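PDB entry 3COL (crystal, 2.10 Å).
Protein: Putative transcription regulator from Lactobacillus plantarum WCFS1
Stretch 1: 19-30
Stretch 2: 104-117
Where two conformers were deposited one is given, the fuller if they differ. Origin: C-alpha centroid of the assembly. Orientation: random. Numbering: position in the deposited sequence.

Stretch 1 (19-30) VAAIILAEGPAG
Stretch 2 (104-117) PDSLTIIQQIKALN

How are the two stretches laid against each other? Residues 19-26 form the last part of a helix that begins earlier in the chain, and residues 106-117 form a second helix, entered through Pro104 and Asp105. Their N-to-C directions differ by 72°, and the axes approach to 9.8 Å. The register is set by three CA pairs: Leu24 CA to Ile109 CA at 6.6 Å, Gly27 CA to Gln112 CA at 6.5 Å, and Pro28 CA to Ile113 CA at 6.0 Å. The pairing thus continues past the end of the first helix, and together the stretches bury 519 Å².

Which bumps fill the hollows where helix faces helix? Leu24 (chi1 m, chi2 t) has a CA-to-CB bond pointing sideways, but its end swings nearer and settles among the side chains of four residues. Its CD2 lies 3.8 Å from Thr108 CG2, 3.7 Å from Ile109 CG1 and 3.9 Å from Gln112 OE1, while its CD1 reaches 3.8 Å from Asp105 CG. Ile109, also m and t, answers in the same manner: it starts sideways and extends its tip, bringing CD1 to 4.0 Å from Ala20 CB, an apolar contact with that methyl. Ile23 points toward the second helix, again with chi1 m and chi2 t, and its CD1 meets Ile113 CD1 at 3.7 Å. Ile113 shares that rotamer, so two extended isoleucines touch tip to tip.

What does Gln112 do at the end of the first helix? Its CA-to-CB bond points toward the first stretch, and with chi1 at -94°, chi2 t and chi3 at -56° the amide comes up beside the last helical turn. This is one of two deposited conformers. NE2 stands 2.9 Å from Ile23 O, a carbonyl that already accepts Gly27 N at 2.8 Å, and OE1 lies 3.6 Å from Ile23 CG2. Gly27 leaves helical geometry with phi 73° and psi 172°; the positive phi favours glycine, and a CB here would be crowded by Pro28 CD at 3.0 Å. Its bare CA passes 3.8 Å from Gln112 NE2.

How does the contact continue beyond the helix end? Residues 28-30 form a short 3-10 segment, with Gly30 N hydrogen-bonded to Gly27 O at 3.0 Å. Pro28, at phi -60° and psi -33° with a C-gamma exo ring, points toward the second helix and fits over its backbone: CG is 3.5 Å from Gln112 O and 4.0 Å from Ile113 CA. The ring's CB also meets Leu116 CD2 at 3.6 Å. Leu116 points toward this segment, with chi1 t and chi2 at 102°, and its end lies against both Pro28 and Ala29: CD2 is the nearer methyl to Pro28 CB, and CD1 lies 4.2 Å from Ala29 N and 4.3 Å from Ala29 CB. The backbone hydrogen bond from Leu116 N to Gln112 O is weak, at 3.3 Å.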

# COMPACT_ATOMS: atom_id res chain seq x y z
N VAL A 19 20.52 -6.59 1.80
CA VAL A 19 19.27 -6.73 2.57
C VAL A 19 18.09 -6.22 1.75
O VAL A 19 17.04 -6.86 1.70
CB VAL A 19 19.33 -5.98 3.95
CG1 VAL A 19 17.98 -6.00 4.71
CG2 VAL A 19 20.45 -6.56 4.83
N ALA A 20 18.25 -5.05 1.11
CA ALA A 20 17.16 -4.43 0.40
C ALA A 20 16.72 -5.29 -0.80
O ALA A 20 15.51 -5.42 -1.07
CB ALA A 20 17.54 -3.00 -0.02
N ALA A 21 17.69 -5.88 -1.50
CA ALA A 21 17.42 -6.81 -2.61
C ALA A 21 16.65 -8.05 -2.17
O ALA A 21 15.72 -8.48 -2.83
CB ALA A 21 18.73 -7.22 -3.33
N ILE A 22 17.07 -8.65 -1.07
CA ILE A 22 16.38 -9.81 -0.49
C ILE A 22 14.93 -9.47 -0.10
O ILE A 22 13.98 -10.20 -0.43
CB ILE A 22 17.15 -10.37 0.76
CG1 ILE A 22 18.51 -10.95 0.33
CG2 ILE A 22 16.30 -11.44 1.48
CD1 ILE A 22 19.48 -11.18 1.53
N ILE A 23 14.76 -8.34 0.58
CA ILE A 23 13.41 -7.85 0.90
C ILE A 23 12.54 -7.77 -0.36
O ILE A 23 11.39 -8.22 -0.35
CB ILE A 23 13.46 -6.49 1.68
CG1 ILE A 23 14.11 -6.72 3.07
CG2 ILE A 23 12.05 -5.86 1.81
CD1 ILE A 23 14.29 -5.45 3.92
N LEU A 24 13.08 -7.22 -1.45
CA LEU A 24 12.29 -7.08 -2.68
C LEU A 24 11.94 -8.44 -3.28
O LEU A 24 10.83 -8.63 -3.76
CB LEU A 24 13.01 -6.20 -3.70
CG LEU A 24 13.15 -4.71 -3.35
CD1 LEU A 24 14.01 -4.03 -4.39
CD2 LEU A 24 11.78 -4.04 -3.26
N ALA A 25 12.88 -9.39 -3.22
CA ALA A 25 12.69 -10.74 -3.77
C ALA A 25 11.90 -11.70 -2.85
O ALA A 25 11.06 -12.46 -3.32
CB ALA A 25 14.05 -11.37 -4.14
N GLU A 26 12.19 -11.67 -1.55
CA GLU A 26 11.56 -12.65 -0.64
C GLU A 26 10.81 -12.05 0.55
O GLU A 26 10.31 -12.80 1.40
CB GLU A 26 12.57 -13.67 -0.13
CG GLU A 26 13.50 -14.25 -1.16
CD GLU A 26 14.60 -15.07 -0.51
OE1 GLU A 26 15.80 -14.87 -0.85
OE2 GLU A 26 14.27 -15.90 0.36
N GLY A 27 10.71 -10.73 0.61
CA GLY A 27 10.17 -10.07 1.79
C GLY A 27 11.14 -10.10 2.97
O GLY A 27 12.19 -10.75 2.92
N PRO A 28 10.80 -9.38 4.05
CA PRO A 28 11.68 -9.28 5.20
C PRO A 28 11.99 -10.63 5.85
O PRO A 28 13.09 -10.84 6.32
CB PRO A 28 10.89 -8.37 6.16
CG PRO A 28 9.95 -7.67 5.33
CD PRO A 28 9.56 -8.61 4.25
N ALA A 29 11.04 -11.55 5.82
CA ALA A 29 11.25 -12.91 6.34
C ALA A 29 12.39 -13.65 5.63
O ALA A 29 13.01 -14.54 6.22
CB ALA A 29 9.94 -13.70 6.29
N GLY A 30 12.70 -13.27 4.39
CA GLY A 30 13.78 -13.91 3.65
C GLY A 30 15.17 -13.47 4.07
O GLY A 30 16.15 -14.10 3.70
N PRO A 104 12.60 4.49 -6.90
CA PRO A 104 11.39 3.73 -7.27
C PRO A 104 11.08 2.47 -6.45
O PRO A 104 9.96 1.97 -6.57
CB PRO A 104 11.61 3.36 -8.73
CG PRO A 104 12.77 4.23 -9.21
CD PRO A 104 13.59 4.55 -7.99
N ASP A 105 12.04 1.97 -5.66
CA ASP A 105 11.81 0.82 -4.80
C ASP A 105 11.71 1.18 -3.33
O ASP A 105 11.48 0.31 -2.52
CB ASP A 105 12.96 -0.22 -4.92
CG ASP A 105 12.96 -0.90 -6.27
OD1 ASP A 105 11.86 -1.20 -6.79
OD2 ASP A 105 14.06 -1.08 -6.81
N SER A 106 11.92 2.44 -2.99
CA SER A 106 12.04 2.81 -1.58
C SER A 106 10.75 2.59 -0.81
O SER A 106 10.72 1.92 0.22
CB SER A 106 12.57 4.24 -1.44
OG SER A 106 12.98 4.47 -0.11
N LEU A 107 9.65 3.11 -1.35
CA LEU A 107 8.37 2.99 -0.69
C LEU A 107 7.95 1.54 -0.62
O LEU A 107 7.37 1.11 0.37
CB LEU A 107 7.33 3.86 -1.41
CG LEU A 107 7.14 5.29 -0.90
CD1 LEU A 107 8.38 6.05 -1.00
CD2 LEU A 107 6.03 6.04 -1.68
N THR A 108 8.27 0.76 -1.65
CA THR A 108 7.97 -0.67 -1.65
C THR A 108 8.70 -1.36 -0.49
O THR A 108 8.09 -2.17 0.24
CB THR A 108 8.38 -1.34 -2.99
OG1 THR A 108 7.61 -0.77 -4.06
CG2 THR A 108 8.16 -2.88 -2.96
N ILE A 109 9.98 -1.02 -0.31
CA ILE A 109 10.79 -1.64 0.74
C ILE A 109 10.22 -1.32 2.12
O ILE A 109 10.04 -2.22 2.94
CB ILE A 109 12.27 -1.17 0.65
CG1 ILE A 109 12.98 -1.82 -0.56
CG2 ILE A 109 13.05 -1.47 1.97
CD1 ILE A 109 14.18 -1.02 -1.03
N ILE A 110 9.96 -0.02 2.36
CA ILE A 110 9.36 0.50 3.61
C ILE A 110 8.05 -0.23 3.90
O ILE A 110 7.84 -0.73 5.00
CB ILE A 110 9.11 2.03 3.54
CG1 ILE A 110 10.45 2.81 3.52
CG2 ILE A 110 8.19 2.55 4.72
CD1 ILE A 110 10.30 4.26 3.09
N GLN A 111 7.17 -0.27 2.90
CA GLN A 111 5.86 -0.86 3.05
C GLN A 111 5.98 -2.32 3.46
O GLN A 111 5.26 -2.79 4.36
CB GLN A 111 5.08 -0.71 1.74
CG GLN A 111 3.83 -1.58 1.68
CD GLN A 111 2.81 -1.00 0.74
OE1 GLN A 111 2.90 -1.15 -0.49
NE2 GLN A 111 1.81 -0.30 1.30
N GLN A 112 6.88 -3.04 2.80
CA GLN A 112 7.11 -4.45 3.12
C GLN A 112 7.59 -4.66 4.55
O GLN A 112 7.11 -5.57 5.24
CB GLN A 112 8.12 -5.08 2.16
CG GLN A 112 7.51 -5.78 0.97
CD GLN A 112 8.55 -6.19 -0.06
OE1 GLN A 112 9.31 -5.35 -0.54
NE2 GLN A 112 8.57 -7.46 -0.41
N ILE A 113 8.56 -3.86 4.98
CA ILE A 113 9.09 -3.95 6.35
C ILE A 113 7.97 -3.62 7.35
O ILE A 113 7.76 -4.35 8.31
CB ILE A 113 10.32 -3.04 6.58
CG1 ILE A 113 11.46 -3.49 5.65
CG2 ILE A 113 10.75 -3.12 8.05
CD1 ILE A 113 12.69 -2.62 5.71
N LYS A 114 7.24 -2.53 7.10
CA LYS A 114 6.09 -2.16 7.93
C LYS A 114 5.03 -3.26 8.05
O LYS A 114 4.54 -3.54 9.15
CB LYS A 114 5.49 -0.85 7.42
CG LYS A 114 6.08 0.36 8.08
CD LYS A 114 5.47 1.64 7.53
CE LYS A 114 5.26 2.65 8.68
NZ LYS A 114 5.06 4.11 8.26
N ALA A 115 4.68 -3.89 6.93
CA ALA A 115 3.73 -5.02 6.93
C ALA A 115 4.12 -6.16 7.88
O ALA A 115 3.26 -6.76 8.51
CB ALA A 115 3.52 -5.55 5.51
N LEU A 116 5.42 -6.44 7.97
CA LEU A 116 5.92 -7.55 8.80
C LEU A 116 6.02 -7.22 10.30
O LEU A 116 5.88 -8.12 11.16
CB LEU A 116 7.28 -8.04 8.28
CG LEU A 116 7.74 -9.39 8.83
CD1 LEU A 116 7.51 -10.49 7.80
CD2 LEU A 116 9.22 -9.33 9.26
N ASN A 117 6.30 -5.96 10.61
CA ASN A 117 6.34 -5.47 11.99
C ASN A 117 4.92 -5.39 12.55
O ASN A 117 4.56 -6.14 13.45
CB ASN A 117 7.04 -4.11 12.08
CG ASN A 117 8.57 -4.23 12.06
OD1 ASN A 117 9.13 -5.30 12.28
ND2 ASN A 117 9.25 -3.10 11.80